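Local coordinates for protein DNA polymerase (Pyrobaculum calidifontis, PDB 5MDN) that probably catalyses template-directed DNA synthesis, joining deoxyribonucleotides from their triphosphates to a growing DNA chain with release of diphosphate, at residues Arg164-Asp169 against Phe222-Ile227; Ala190-Asp195 against Asp336-Leu341; Tyr230-Phe235 against Asn275-Asn280; Leu251-Leu256 against Trp268-Arg273; Ala367-Asn372 against Arg395-Tyr400. All blocks are in the same frame, centred on the assembly; numbering follows the deposited sequence.

Interaction 1. Residues Arg164-Asp169 against Phe222-Ile227; sequences RVLAFD and FDPDVI
Strands 165-172 and 226-229 run parallel here, in register as Val165 with Val226 and Leu166 with Ile227, and Leu166 N donates to Val226 O at 3.0 Å. One residue before the first strand, Arg164 O is gripped by two backbone donors, Val226 N at 3.2 Å and Asp225 N at 2.6 Å. Asp225 answers from its side chain: OD2 takes Arg164 N at 2.9 Å on its anti lone pair, along a nearly straight bond (174°). The Arg164 chain bends at chi3 (-74°), which brings NE to Asp223 O (2.8 Å) near the guanidinium plane and NH2 into a salt bridge with Asp223 OD2 (3.1 Å). The other oxygens of both aspartates serve Arg255 and Arg273, so these charges knit several chain segments together. Phe222 slides past Arg164 in the opposite direction, its CZ beside Arg164 CB, while Leu166 CB rests on Pro224 CB (3.7 Å). Further along, Phe168 CE1 meets Ile227 CG2 at 3.8 Å. Such pairing of the first and fourth strands belongs to the RNase H-like core of the family B exonuclease domain, whose first strand carries the magnesium ligand Asp169.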
# COMPACT_ATOMS: atom_id res chain seq x y z
N ARG A 164 -18.07 -8.14 11.69
CA ARG A 164 -19.09 -7.32 11.07
C ARG A 164 -18.39 -6.26 10.21
O ARG A 164 -17.74 -5.35 10.74
CB ARG A 164 -19.99 -6.68 12.13
CG ARG A 164 -20.83 -7.68 12.90
CD ARG A 164 -21.95 -7.00 13.67
NE ARG A 164 -21.47 -6.28 14.84
CZ ARG A 164 -21.20 -6.86 16.01
NH1 ARG A 164 -21.36 -8.17 16.17
NH2 ARG A 164 -20.76 -6.13 17.03
N VAL A 165 -18.52 -6.39 8.89
CA VAL A 165 -17.84 -5.52 7.94
C VAL A 165 -18.85 -4.55 7.35
O VAL A 165 -19.98 -4.93 7.03
CB VAL A 165 -17.16 -6.35 6.83
CG1 VAL A 165 -16.34 -5.46 5.92
CG2 VAL A 165 -16.29 -7.44 7.45
N LEU A 166 -18.44 -3.29 7.21
CA LEU A 166 -19.27 -2.24 6.63
C LEU A 166 -18.48 -1.55 5.53
O LEU A 166 -17.43 -0.96 5.79
CB LEU A 166 -19.70 -1.23 7.70
CG LEU A 166 -20.52 -0.05 7.18
CD1 LEU A 166 -22.00 -0.38 7.19
CD2 LEU A 166 -20.24 1.21 7.97
N ALA A 167 -19.00 -1.61 4.31
CA ALA A 167 -18.49 -0.83 3.19
C ALA A 167 -19.31 0.45 3.05
O ALA A 167 -20.52 0.45 3.29
CB ALA A 167 -18.53 -1.63 1.89
N PHE A 168 -18.65 1.53 2.67
CA PHE A 168 -19.34 2.80 2.48
C PHE A 168 -18.70 3.58 1.35
O PHE A 168 -17.49 3.50 1.12
CB PHE A 168 -19.35 3.62 3.78
CG PHE A 168 -18.11 4.43 4.00
CD1 PHE A 168 -16.94 3.83 4.44
CD2 PHE A 168 -18.11 5.80 3.79
CE1 PHE A 168 -15.79 4.59 4.65
CE2 PHE A 168 -16.97 6.56 4.00
CZ PHE A 168 -15.81 5.95 4.43
N ASP A 169 -19.54 4.32 0.63
CA ASP A 169 -19.11 5.17 -0.47
C ASP A 169 -19.88 6.48 -0.39
O ASP A 169 -21.02 6.52 0.09
CB ASP A 169 -19.35 4.49 -1.82
CG ASP A 169 -18.65 5.20 -2.97
OD1 ASP A 169 -17.41 5.16 -3.02
OD2 ASP A 169 -19.36 5.79 -3.81
N PHE A 222 -25.38 -0.82 13.48
CA PHE A 222 -24.78 -2.07 13.01
C PHE A 222 -23.59 -2.49 13.87
O PHE A 222 -23.38 -3.69 14.07
CB PHE A 222 -24.36 -1.91 11.55
CG PHE A 222 -23.64 -3.10 10.98
CD1 PHE A 222 -24.20 -4.37 11.04
CD2 PHE A 222 -22.40 -2.95 10.38
CE1 PHE A 222 -23.53 -5.46 10.52
CE2 PHE A 222 -21.73 -4.04 9.86
CZ PHE A 222 -22.30 -5.30 9.93
N ASP A 223 -22.81 -1.53 14.36
CA ASP A 223 -21.60 -1.76 15.16
C ASP A 223 -20.59 -2.60 14.38
O ASP A 223 -20.34 -3.76 14.73
CB ASP A 223 -21.94 -2.46 16.48
CG ASP A 223 -20.76 -2.49 17.44
OD1 ASP A 223 -19.84 -1.67 17.27
OD2 ASP A 223 -20.76 -3.34 18.36
N PRO A 224 -20.00 -2.06 13.31
CA PRO A 224 -19.05 -2.84 12.52
C PRO A 224 -17.70 -2.95 13.20
O PRO A 224 -17.26 -2.06 13.94
CB PRO A 224 -18.95 -2.04 11.22
CG PRO A 224 -19.16 -0.63 11.65
CD PRO A 224 -20.17 -0.70 12.77
N ASP A 225 -17.02 -4.07 12.94
CA ASP A 225 -15.66 -4.26 13.40
C ASP A 225 -14.64 -3.71 12.41
O ASP A 225 -13.59 -3.20 12.82
CB ASP A 225 -15.39 -5.75 13.65
CG ASP A 225 -16.37 -6.36 14.63
OD1 ASP A 225 -16.43 -5.89 15.79
OD2 ASP A 225 -17.09 -7.31 14.25
N VAL A 226 -14.93 -3.82 11.11
CA VAL A 226 -14.09 -3.27 10.06
C VAL A 226 -14.94 -2.32 9.22
O VAL A 226 -16.09 -2.63 8.88
CB VAL A 226 -13.48 -4.37 9.17
CG1 VAL A 226 -12.41 -3.80 8.26
CG2 VAL A 226 -12.92 -5.49 10.04
N ILE A 227 -14.38 -1.16 8.90
CA ILE A 227 -14.98 -0.21 7.97
C ILE A 227 -14.08 -0.12 6.74
O ILE A 227 -12.92 0.29 6.85
CB ILE A 227 -15.19 1.17 8.61
CG1 ILE A 227 -16.28 1.10 9.67
CG2 ILE A 227 -15.54 2.20 7.55
CD1 ILE A 227 -16.47 2.40 10.44

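Interaction 2. Residues Ala190-Asp195 against Asp336-Leu341; sequences AVKTSD and DVRSTL
Helix packed on sheet, as in the RNase H-like exonuclease fold, brings helix 326-356 over strand 186-193. The two short segments run roughly parallel, their axes 33° apart and 8.1 Å at closest approach. Lys192 makes the largest contribution, with Leu341 and Val337 close behind. Its CG stands anti to the backbone N (chi1 -169°) and the chain stays extended as far as CE, so the methylenes run past the side chains of Arg338 and Leu341, crossing both at about a right angle. In turn, Lys192 CB touches Val337 CG2 at 3.7 Å, CG meets Leu341 CD2 at 3.6 Å, and CD reaches Arg338 CG at 3.7 Å. Only at chi4 does the chain bend, and NZ then forms a salt bridge with Glu198. Glu198 also has a long, weak ion pair with Arg338, which probably eases the approach of two like charges, Lys192 NZ and Arg338 NE, 4.7 Å apart. Val337 spans two residues on one side of the strand: CG2 touches Lys192 and CG1 faces Ala190 CB at 3.9 Å. Val337 also packs against Ala167 of the neighbouring strand, close to the magnesium ligand Asp169. Leu341 CD2 has a second neighbour in the carbonyl oxygen Thr193 O (3.5 Å). Inside the helix, Asp336 O accepts twice from Thr340, from its N and, from above the carbonyl plane, from OG1 at 2.9 Å.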
# COMPACT_ATOMS: atom_id res chain seq x y z
N ALA A 190 -23.86 5.74 0.40
CA ALA A 190 -24.35 4.37 0.49
C ALA A 190 -23.52 3.57 1.49
O ALA A 190 -22.34 3.84 1.71
CB ALA A 190 -24.32 3.68 -0.87
N VAL A 191 -24.16 2.57 2.09
CA VAL A 191 -23.50 1.62 2.97
C VAL A 191 -23.94 0.22 2.59
O VAL A 191 -25.09 0.00 2.18
CB VAL A 191 -23.81 1.90 4.46
CG1 VAL A 191 -23.31 3.28 4.87
CG2 VAL A 191 -25.31 1.78 4.74
N LYS A 192 -23.02 -0.74 2.69
CA LYS A 192 -23.32 -2.14 2.47
C LYS A 192 -22.59 -2.95 3.53
O LYS A 192 -21.49 -2.59 3.96
CB LYS A 192 -22.91 -2.60 1.06
CG LYS A 192 -23.42 -3.99 0.68
CD LYS A 192 -23.13 -4.32 -0.77
CE LYS A 192 -23.40 -5.79 -1.06
NZ LYS A 192 -24.86 -6.10 -1.06
N THR A 193 -23.21 -4.05 3.96
CA THR A 193 -22.81 -4.75 5.17
C THR A 193 -22.63 -6.23 4.88
O THR A 193 -23.19 -6.77 3.92
CB THR A 193 -23.84 -4.58 6.30
OG1 THR A 193 -24.97 -5.42 6.05
CG2 THR A 193 -24.30 -3.13 6.41
N SER A 194 -21.84 -6.88 5.73
CA SER A 194 -21.62 -8.31 5.58
C SER A 194 -22.88 -9.11 5.90
O SER A 194 -23.03 -10.24 5.41
CB SER A 194 -20.47 -8.76 6.48
OG SER A 194 -20.65 -8.31 7.81
N ASP A 195 -23.77 -8.57 6.73
CA ASP A 195 -25.08 -9.19 6.93
C ASP A 195 -25.82 -9.34 5.61
O ASP A 195 -26.40 -10.39 5.33
CB ASP A 195 -25.90 -8.37 7.93
CG ASP A 195 -25.46 -8.57 9.36
OD1 ASP A 195 -24.61 -9.45 9.61
OD2 ASP A 195 -25.98 -7.85 10.25
N ASP A 336 -20.64 1.30 -6.83
CA ASP A 336 -19.41 1.60 -6.10
C ASP A 336 -19.31 0.78 -4.82
O ASP A 336 -18.34 0.06 -4.60
CB ASP A 336 -19.32 3.09 -5.80
CG ASP A 336 -18.83 3.91 -6.98
OD1 ASP A 336 -18.17 3.33 -7.87
OD2 ASP A 336 -19.10 5.13 -7.01
N VAL A 337 -20.33 0.89 -3.96
CA VAL A 337 -20.27 0.23 -2.65
C VAL A 337 -20.35 -1.28 -2.79
O VAL A 337 -19.76 -2.02 -1.99
CB VAL A 337 -21.37 0.79 -1.72
CG1 VAL A 337 -22.76 0.33 -2.17
CG2 VAL A 337 -21.11 0.38 -0.28
N ARG A 338 -21.08 -1.79 -3.80
CA ARG A 338 -21.10 -3.23 -4.03
C ARG A 338 -19.74 -3.73 -4.49
O ARG A 338 -19.31 -4.83 -4.10
CB ARG A 338 -22.18 -3.59 -5.05
CG ARG A 338 -23.57 -3.70 -4.44
CD ARG A 338 -24.67 -3.31 -5.42
NE ARG A 338 -25.91 -4.03 -5.16
CZ ARG A 338 -27.10 -3.66 -5.62
NH1 ARG A 338 -27.21 -2.57 -6.38
NH2 ARG A 338 -28.18 -4.37 -5.33
N SER A 339 -19.04 -2.95 -5.32
CA SER A 339 -17.67 -3.31 -5.69
C SER A 339 -16.74 -3.21 -4.50
O SER A 339 -15.84 -4.04 -4.34
CB SER A 339 -17.19 -2.41 -6.83
OG SER A 339 -17.94 -2.63 -8.01
N THR A 340 -16.92 -2.19 -3.65
CA THR A 340 -16.05 -2.00 -2.50
C THR A 340 -16.13 -3.20 -1.55
O THR A 340 -15.10 -3.73 -1.12
CB THR A 340 -16.41 -0.71 -1.77
OG1 THR A 340 -16.22 0.41 -2.64
CG2 THR A 340 -15.54 -0.53 -0.53
N LEU A 341 -17.35 -3.63 -1.22
CA LEU A 341 -17.49 -4.82 -0.39
C LEU A 341 -17.06 -6.07 -1.14
O LEU A 341 -16.57 -7.03 -0.52
CB LEU A 341 -18.94 -4.96 0.09
CG LEU A 341 -19.18 -6.04 1.15
CD1 LEU A 341 -18.32 -5.77 2.37
CD2 LEU A 341 -20.65 -6.12 1.53

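Interaction 3. Residues Tyr230-Phe235 against Asn275-Asn280; sequences YNSNGF and NVDLYN
Asp277 is the polar centre of this contact, its carboxylate shared between two helix starts. It is the N-cap of helix 278-282: OD1 accepts from Tyr279 N at 3.1 Å, approached from above the carboxylate plane, and takes a weak bond from Asn231 N. OD2 accepts Asn233 N at 3.1 Å, again from above the plane, in the first turn of helix 232-247, for which Asn231 is the N-cap residue. Two helix ends facing one carboxylate would favour its charged form. The Asn233 amide is held by weak bonds: OD1 takes Asn275 ND2 at 3.0 Å, tip to tip, and also Trp268 N, while ND2 gives to Asn280 OD1 at 3.3 Å. Asn275 has stronger partners in Trp268 O and Trp237 NE1. On the apolar flank Tyr279 CB sits over one face of the Tyr230 ring, 4.3 Å from its centroid, while Tyr230 OH bonds Lys291 O. The contact joins the turn after strand 226-229 to the end of edge strand 274-277, with helix 293-299 against Tyr230.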
# COMPACT_ATOMS: atom_id res chain seq x y z
N TYR A 230 -12.96 2.86 -0.47
CA TYR A 230 -11.98 3.03 -1.54
C TYR A 230 -11.53 4.48 -1.54
O TYR A 230 -12.34 5.38 -1.80
CB TYR A 230 -12.55 2.61 -2.89
CG TYR A 230 -11.47 2.31 -3.91
CD1 TYR A 230 -10.92 3.31 -4.70
CD2 TYR A 230 -10.99 1.01 -4.06
CE1 TYR A 230 -9.93 3.03 -5.62
CE2 TYR A 230 -10.00 0.72 -4.98
CZ TYR A 230 -9.48 1.73 -5.76
OH TYR A 230 -8.49 1.45 -6.68
N ASN A 231 -10.25 4.70 -1.25
CA ASN A 231 -9.70 6.04 -1.03
C ASN A 231 -10.42 6.76 0.11
O ASN A 231 -10.59 7.98 0.09
CB ASN A 231 -9.73 6.88 -2.31
CG ASN A 231 -8.71 8.00 -2.30
OD1 ASN A 231 -7.59 7.83 -1.81
ND2 ASN A 231 -9.09 9.16 -2.83
N SER A 232 -10.85 5.99 1.12
CA SER A 232 -11.54 6.58 2.26
C SER A 232 -10.61 7.46 3.09
O SER A 232 -11.02 8.50 3.60
CB SER A 232 -12.15 5.48 3.13
OG SER A 232 -11.16 4.58 3.59
N ASN A 233 -9.35 7.05 3.23
CA ASN A 233 -8.38 7.89 3.92
C ASN A 233 -8.01 9.12 3.10
O ASN A 233 -7.72 10.18 3.66
CB ASN A 233 -7.12 7.09 4.26
CG ASN A 233 -7.36 6.06 5.35
OD1 ASN A 233 -8.28 6.19 6.16
ND2 ASN A 233 -6.52 5.03 5.39
N GLY A 234 -8.02 9.00 1.77
CA GLY A 234 -7.62 10.09 0.92
C GLY A 234 -8.64 11.21 0.81
O GLY A 234 -8.29 12.39 0.89
N PHE A 235 -9.91 10.85 0.61
CA PHE A 235 -10.96 11.84 0.40
C PHE A 235 -12.09 11.72 1.41
O PHE A 235 -12.40 12.71 2.09
CB PHE A 235 -11.51 11.72 -1.03
CG PHE A 235 -12.49 12.81 -1.39
CD1 PHE A 235 -13.84 12.67 -1.15
CD2 PHE A 235 -12.04 13.98 -1.99
CE1 PHE A 235 -14.74 13.67 -1.48
CE2 PHE A 235 -12.93 14.99 -2.33
CZ PHE A 235 -14.28 14.83 -2.07
N ASN A 275 -10.39 0.69 10.44
CA ASN A 275 -10.68 1.46 9.24
C ASN A 275 -9.66 1.08 8.17
O ASN A 275 -8.48 1.45 8.25
CB ASN A 275 -10.63 2.96 9.53
CG ASN A 275 -10.85 3.80 8.29
OD1 ASN A 275 -11.74 3.53 7.49
ND2 ASN A 275 -10.03 4.83 8.12
N VAL A 276 -10.11 0.33 7.16
CA VAL A 276 -9.26 -0.13 6.07
C VAL A 276 -9.61 0.65 4.81
O VAL A 276 -10.79 0.77 4.45
CB VAL A 276 -9.41 -1.65 5.84
CG1 VAL A 276 -8.46 -2.11 4.75
CG2 VAL A 276 -9.16 -2.40 7.14
N ASP A 277 -8.59 1.17 4.14
CA ASP A 277 -8.73 1.83 2.85
C ASP A 277 -8.12 0.93 1.79
O ASP A 277 -6.90 0.73 1.77
CB ASP A 277 -8.06 3.21 2.87
CG ASP A 277 -8.25 3.97 1.57
OD1 ASP A 277 -8.93 3.46 0.65
OD2 ASP A 277 -7.71 5.10 1.46
N LEU A 278 -8.96 0.38 0.92
CA LEU A 278 -8.49 -0.58 -0.07
C LEU A 278 -7.56 0.05 -1.10
O LEU A 278 -6.76 -0.66 -1.70
CB LEU A 278 -9.68 -1.25 -0.77
CG LEU A 278 -10.64 -2.00 0.15
CD1 LEU A 278 -11.76 -2.64 -0.66
CD2 LEU A 278 -9.89 -3.06 0.96
N TYR A 279 -7.66 1.36 -1.31
CA TYR A 279 -6.73 2.02 -2.22
C TYR A 279 -5.30 1.99 -1.70
O TYR A 279 -4.35 2.10 -2.49
CB TYR A 279 -7.17 3.46 -2.49
CG TYR A 279 -6.34 4.17 -3.54
CD1 TYR A 279 -6.07 3.57 -4.76
CD2 TYR A 279 -5.83 5.44 -3.31
CE1 TYR A 279 -5.31 4.21 -5.73
CE2 TYR A 279 -5.07 6.09 -4.27
CZ TYR A 279 -4.82 5.47 -5.47
OH TYR A 279 -4.07 6.12 -6.42
N ASN A 280 -5.12 1.85 -0.38
CA ASN A 280 -3.77 1.70 0.17
C ASN A 280 -3.08 0.46 -0.36
O ASN A 280 -1.89 0.49 -0.69
CB ASN A 280 -3.84 1.66 1.70
CG ASN A 280 -4.24 2.99 2.31
OD1 ASN A 280 -4.84 3.05 3.38
ND2 ASN A 280 -3.89 4.08 1.62

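Interaction 4. Residues Leu251-Leu256 against Trp268-Arg273; sequences LRVDRL and WSVVGR
Two guanidinium groups meet obliquely, their planes 60° apart: Arg273 presents one face to Arg255 CG, 3.4 Å above that plane and toward its rim. In return, Arg273 NE lies over one face of the Arg255 guanidinium. The like charges come close, Arg255 NE and Arg273 NH2 being 3.4 Å apart, and the pair is presumably tolerated because salt bridges to Asp223 and Asp225 offset the charge. The torsions differ: Arg255 is extended from CG to NE, whereas Arg273 bends at chi3 (60°). Behind them the backbones are tied by a nearly straight hydrogen bond from Arg255 N to Val271 O (3.1 Å), in the carbonyl plane. Each segment turns sharply. Val270 to Arg273 form a type II beta turn with Gly272 at positive phi, closed by Arg273 N to Val270 O at 3.1 Å, and Asp254 makes an Asx turn, OD1 accepting from Leu256 N at 2.9 Å and also from Gly258 N. Apolar contacts fill in beside the turns, Val253 CG2 on Val270 CG1 (3.9 Å) and Leu256 CD2 crossing Val271 CG1 (3.7 Å). Leu256 and Val271 also touch Phe22 of strand 17-24, and Gly272 N donates to Asp7 OD2. This pair of turns therefore lies at the border of the exonuclease domain with the N-terminal region, beside the magnesium site formed by Asp7 and Asp363.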
# COMPACT_ATOMS: atom_id res chain seq x y z
N LEU A 251 -19.54 13.66 14.13
CA LEU A 251 -19.28 12.43 13.38
C LEU A 251 -18.81 11.32 14.32
O LEU A 251 -17.71 10.79 14.21
CB LEU A 251 -18.26 12.70 12.28
CG LEU A 251 -18.03 11.64 11.20
CD1 LEU A 251 -19.34 11.24 10.52
CD2 LEU A 251 -17.02 12.13 10.17
N ARG A 252 -19.68 10.99 15.28
CA ARG A 252 -19.33 10.07 16.36
C ARG A 252 -19.60 8.64 15.90
O ARG A 252 -20.69 8.10 16.07
CB ARG A 252 -20.14 10.39 17.62
CG ARG A 252 -19.87 11.77 18.19
CD ARG A 252 -20.71 12.00 19.43
NE ARG A 252 -22.14 11.84 19.15
CZ ARG A 252 -22.85 10.78 19.51
NH1 ARG A 252 -22.27 9.78 20.16
NH2 ARG A 252 -24.14 10.71 19.21
N VAL A 253 -18.58 8.02 15.29
CA VAL A 253 -18.73 6.69 14.72
C VAL A 253 -17.95 5.61 15.46
O VAL A 253 -18.25 4.42 15.28
CB VAL A 253 -18.36 6.68 13.22
CG1 VAL A 253 -19.34 7.54 12.43
CG2 VAL A 253 -16.94 7.17 13.02
N ASP A 254 -16.95 5.96 16.27
CA ASP A 254 -16.16 4.93 16.92
C ASP A 254 -16.92 4.34 18.12
O ASP A 254 -18.02 4.78 18.47
CB ASP A 254 -14.78 5.48 17.30
CG ASP A 254 -14.80 6.45 18.49
OD1 ASP A 254 -15.69 6.38 19.36
OD2 ASP A 254 -13.88 7.29 18.55
N ARG A 255 -16.33 3.32 18.74
CA ARG A 255 -17.02 2.55 19.77
C ARG A 255 -17.10 3.26 21.12
O ARG A 255 -17.79 2.76 22.02
CB ARG A 255 -16.39 1.17 19.93
CG ARG A 255 -16.75 0.23 18.79
CD ARG A 255 -16.76 -1.23 19.25
NE ARG A 255 -17.26 -2.12 18.21
CZ ARG A 255 -16.54 -3.05 17.58
NH1 ARG A 255 -15.26 -3.23 17.89
NH2 ARG A 255 -17.10 -3.81 16.65
N LEU A 256 -16.43 4.39 21.30
CA LEU A 256 -16.56 5.19 22.52
C LEU A 256 -17.18 6.55 22.20
O LEU A 256 -16.82 7.57 22.80
CB LEU A 256 -15.22 5.35 23.24
CG LEU A 256 -14.52 4.11 23.81
CD1 LEU A 256 -15.50 3.25 24.60
CD2 LEU A 256 -13.82 3.29 22.73
N TRP A 268 -6.77 7.07 8.88
CA TRP A 268 -7.76 7.65 9.77
C TRP A 268 -8.17 6.62 10.81
O TRP A 268 -8.64 5.53 10.45
CB TRP A 268 -8.97 8.16 8.99
CG TRP A 268 -8.72 9.50 8.37
CD1 TRP A 268 -7.95 9.77 7.28
CD2 TRP A 268 -9.22 10.76 8.83
NE1 TRP A 268 -7.95 11.12 7.02
CE2 TRP A 268 -8.72 11.75 7.96
CE3 TRP A 268 -10.05 11.14 9.89
CZ2 TRP A 268 -9.03 13.09 8.12
CZ3 TRP A 268 -10.35 12.48 10.05
CH2 TRP A 268 -9.84 13.44 9.17
N SER A 269 -7.98 6.96 12.08
CA SER A 269 -8.29 6.06 13.18
C SER A 269 -9.75 6.18 13.57
O SER A 269 -10.27 7.29 13.74
CB SER A 269 -7.39 6.35 14.38
OG SER A 269 -7.83 5.65 15.53
N VAL A 270 -10.42 5.04 13.72
CA VAL A 270 -11.75 4.96 14.29
C VAL A 270 -11.63 4.02 15.48
O VAL A 270 -11.58 2.79 15.31
CB VAL A 270 -12.79 4.47 13.28
CG1 VAL A 270 -14.18 4.52 13.88
CG2 VAL A 270 -12.73 5.30 12.00
N VAL A 271 -11.57 4.59 16.68
CA VAL A 271 -11.19 3.83 17.87
C VAL A 271 -12.12 2.64 18.07
O VAL A 271 -13.35 2.76 17.96
CB VAL A 271 -11.19 4.75 19.10
CG1 VAL A 271 -11.06 3.94 20.38
CG2 VAL A 271 -10.06 5.77 19.00
N GLY A 272 -11.53 1.49 18.36
CA GLY A 272 -12.28 0.27 18.60
C GLY A 272 -12.73 -0.46 17.36
O GLY A 272 -13.57 -1.36 17.47
N ARG A 273 -12.20 -0.12 16.19
CA ARG A 273 -12.53 -0.82 14.96
C ARG A 273 -11.45 -0.53 13.93
O ARG A 273 -10.66 0.41 14.07
CB ARG A 273 -13.92 -0.44 14.43
CG ARG A 273 -14.34 0.99 14.71
CD ARG A 273 -15.72 1.28 14.14
NE ARG A 273 -16.74 0.40 14.71
CZ ARG A 273 -17.78 0.83 15.41
NH1 ARG A 273 -17.96 2.13 15.63
NH2 ARG A 273 -18.66 -0.04 15.90

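Interaction 5. Residues Ala367-Asn372 against Arg395-Tyr400; sequences AASVGN and REYEPY
A capped helix start receives an aromatic ring from a following loop. Ser369 is the N-cap of helix 370-384; its OG, held between the backbone N and the carbonyl carbon (chi1 63°), accepts from Asn372 N at 3.2 Å. Tyr397 lays one ring face over Gly371 N, which is 3.2 Å from CZ, an approach made easier because glycine carries no side chain there. On the opposite side Pro399 N of the same loop stands over the rim of the ring. Ser369 CB stands 3.9 Å from Tyr397 CD2, and Val370 CB meets the phenol end, 3.7 Å from CE2. Loop 395-400 leads on to strand 404-406 at the edge of the antiparallel palm sheet, so the contact joins the first turn of the helix to the entry of the polymerase palm; Trp520 meets the Tyr397 ring edge-to-face. Asn372 crosses Arg395 at about a right angle, with amide and guanidinium planes 53° apart and OD1 turned to the NE side, while ND2 bonds Tyr265 OH.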
# COMPACT_ATOMS: atom_id res chain seq x y z
N ALA A 367 -1.82 0.87 5.00
CA ALA A 367 -1.42 2.26 4.83
C ALA A 367 0.09 2.42 4.84
O ALA A 367 0.62 3.31 4.17
CB ALA A 367 -2.05 3.12 5.92
N ALA A 368 0.79 1.58 5.60
CA ALA A 368 2.24 1.66 5.68
C ALA A 368 2.88 1.14 4.40
O ALA A 368 2.32 0.32 3.67
CB ALA A 368 2.75 0.86 6.88
N SER A 369 4.09 1.63 4.13
CA SER A 369 4.84 1.16 2.97
C SER A 369 5.42 -0.22 3.26
O SER A 369 5.50 -0.67 4.41
CB SER A 369 5.96 2.14 2.61
OG SER A 369 6.91 2.26 3.65
N VAL A 370 5.81 -0.91 2.18
CA VAL A 370 6.34 -2.27 2.30
C VAL A 370 7.53 -2.29 3.25
O VAL A 370 7.63 -3.16 4.13
CB VAL A 370 6.70 -2.83 0.92
CG1 VAL A 370 7.24 -4.24 1.04
CG2 VAL A 370 5.48 -2.80 0.00
N GLY A 371 8.46 -1.34 3.09
CA GLY A 371 9.60 -1.27 3.98
C GLY A 371 9.20 -0.89 5.39
O GLY A 371 9.75 -1.41 6.36
N ASN A 372 8.25 0.04 5.52
CA ASN A 372 7.75 0.36 6.84
C ASN A 372 7.10 -0.86 7.50
O ASN A 372 7.28 -1.09 8.70
CB ASN A 372 6.80 1.57 6.76
CG ASN A 372 6.40 2.09 8.13
OD1 ASN A 372 6.90 3.10 8.62
ND2 ASN A 372 5.45 1.41 8.73
N ARG A 395 12.31 8.47 5.95
CA ARG A 395 11.47 7.60 5.13
C ARG A 395 11.18 8.26 3.78
O ARG A 395 10.64 9.37 3.73
CB ARG A 395 10.15 7.23 5.83
CG ARG A 395 10.21 6.09 6.87
CD ARG A 395 8.84 5.75 7.50
NE ARG A 395 8.95 4.60 8.43
CZ ARG A 395 9.37 4.77 9.68
NH1 ARG A 395 9.70 6.00 10.08
NH2 ARG A 395 9.49 3.73 10.50
N GLU A 396 11.57 7.59 2.71
CA GLU A 396 11.25 7.78 1.31
C GLU A 396 10.78 6.47 0.68
O GLU A 396 9.79 6.44 -0.08
CB GLU A 396 12.40 8.36 0.51
CG GLU A 396 13.60 7.44 0.40
CD GLU A 396 14.73 8.07 -0.37
OE1 GLU A 396 15.00 9.27 -0.15
OE2 GLU A 396 15.34 7.37 -1.21
N TYR A 397 11.41 5.35 1.05
CA TYR A 397 11.23 4.00 0.54
C TYR A 397 11.23 3.92 -0.98
O TYR A 397 10.78 4.83 -1.68
CB TYR A 397 9.94 3.37 1.07
CG TYR A 397 9.86 1.89 0.74
CD1 TYR A 397 10.86 1.02 1.15
CD2 TYR A 397 8.78 1.35 0.04
CE1 TYR A 397 10.81 -0.32 0.87
CE2 TYR A 397 8.72 0.01 -0.25
CZ TYR A 397 9.74 -0.82 0.17
OH TYR A 397 9.68 -2.16 -0.11
N GLU A 398 11.73 2.80 -1.51
CA GLU A 398 11.92 2.63 -2.95
C GLU A 398 11.61 1.18 -3.33
O GLU A 398 12.38 0.26 -3.01
CB GLU A 398 13.31 3.11 -3.33
CG GLU A 398 14.41 2.53 -2.49
CD GLU A 398 14.98 1.34 -3.17
OE1 GLU A 398 15.04 1.41 -4.41
OE2 GLU A 398 15.33 0.34 -2.50
N PRO A 399 10.46 0.93 -3.94
CA PRO A 399 9.98 -0.45 -4.10
C PRO A 399 10.81 -1.34 -5.02
O PRO A 399 10.49 -1.52 -6.20
CB PRO A 399 8.56 -0.26 -4.64
CG PRO A 399 8.16 1.12 -4.18
CD PRO A 399 9.41 1.93 -4.22
N TYR A 400 11.91 -1.86 -4.47
CA TYR A 400 12.45 -3.19 -4.76
C TYR A 400 13.59 -3.22 -5.78
O TYR A 400 14.22 -4.26 -5.92
CB TYR A 400 11.34 -4.13 -5.24
CG TYR A 400 11.59 -5.59 -4.91
CD1 TYR A 400 11.58 -6.02 -3.59
CD2 TYR A 400 11.85 -6.52 -5.90
CE1 TYR A 400 11.80 -7.34 -3.26
CE2 TYR A 400 12.08 -7.85 -5.59
CZ TYR A 400 12.05 -8.26 -4.26
OH TYR A 400 12.28 -9.58 -3.91

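Overall arrangement
Interactions 1 to 3 share one mixed sheet, and interaction 4 is tied to it by charge. Interactions 1 and 2 have centres about 9 Å apart and are joined by Ala167 N to Lys192 O at 2.7 Å; interaction 3 extends the sheet through Ile227 O to Val276 N (2.8 Å). The aspartates of interaction 1 meet the arginines of interaction 4, centres about 11 Å apart. Asp169 and Asp236, known magnesium ligands of this protein though not ligated in the present model, lie by interactions 1 to 3, whereas Asp7 and Asp363 bind a magnesium ion near interaction 4. Interaction 5, about 28 Å from interaction 1 between centres, belongs to the polymerase part and touches interaction 3 through Ala367 and Asn280.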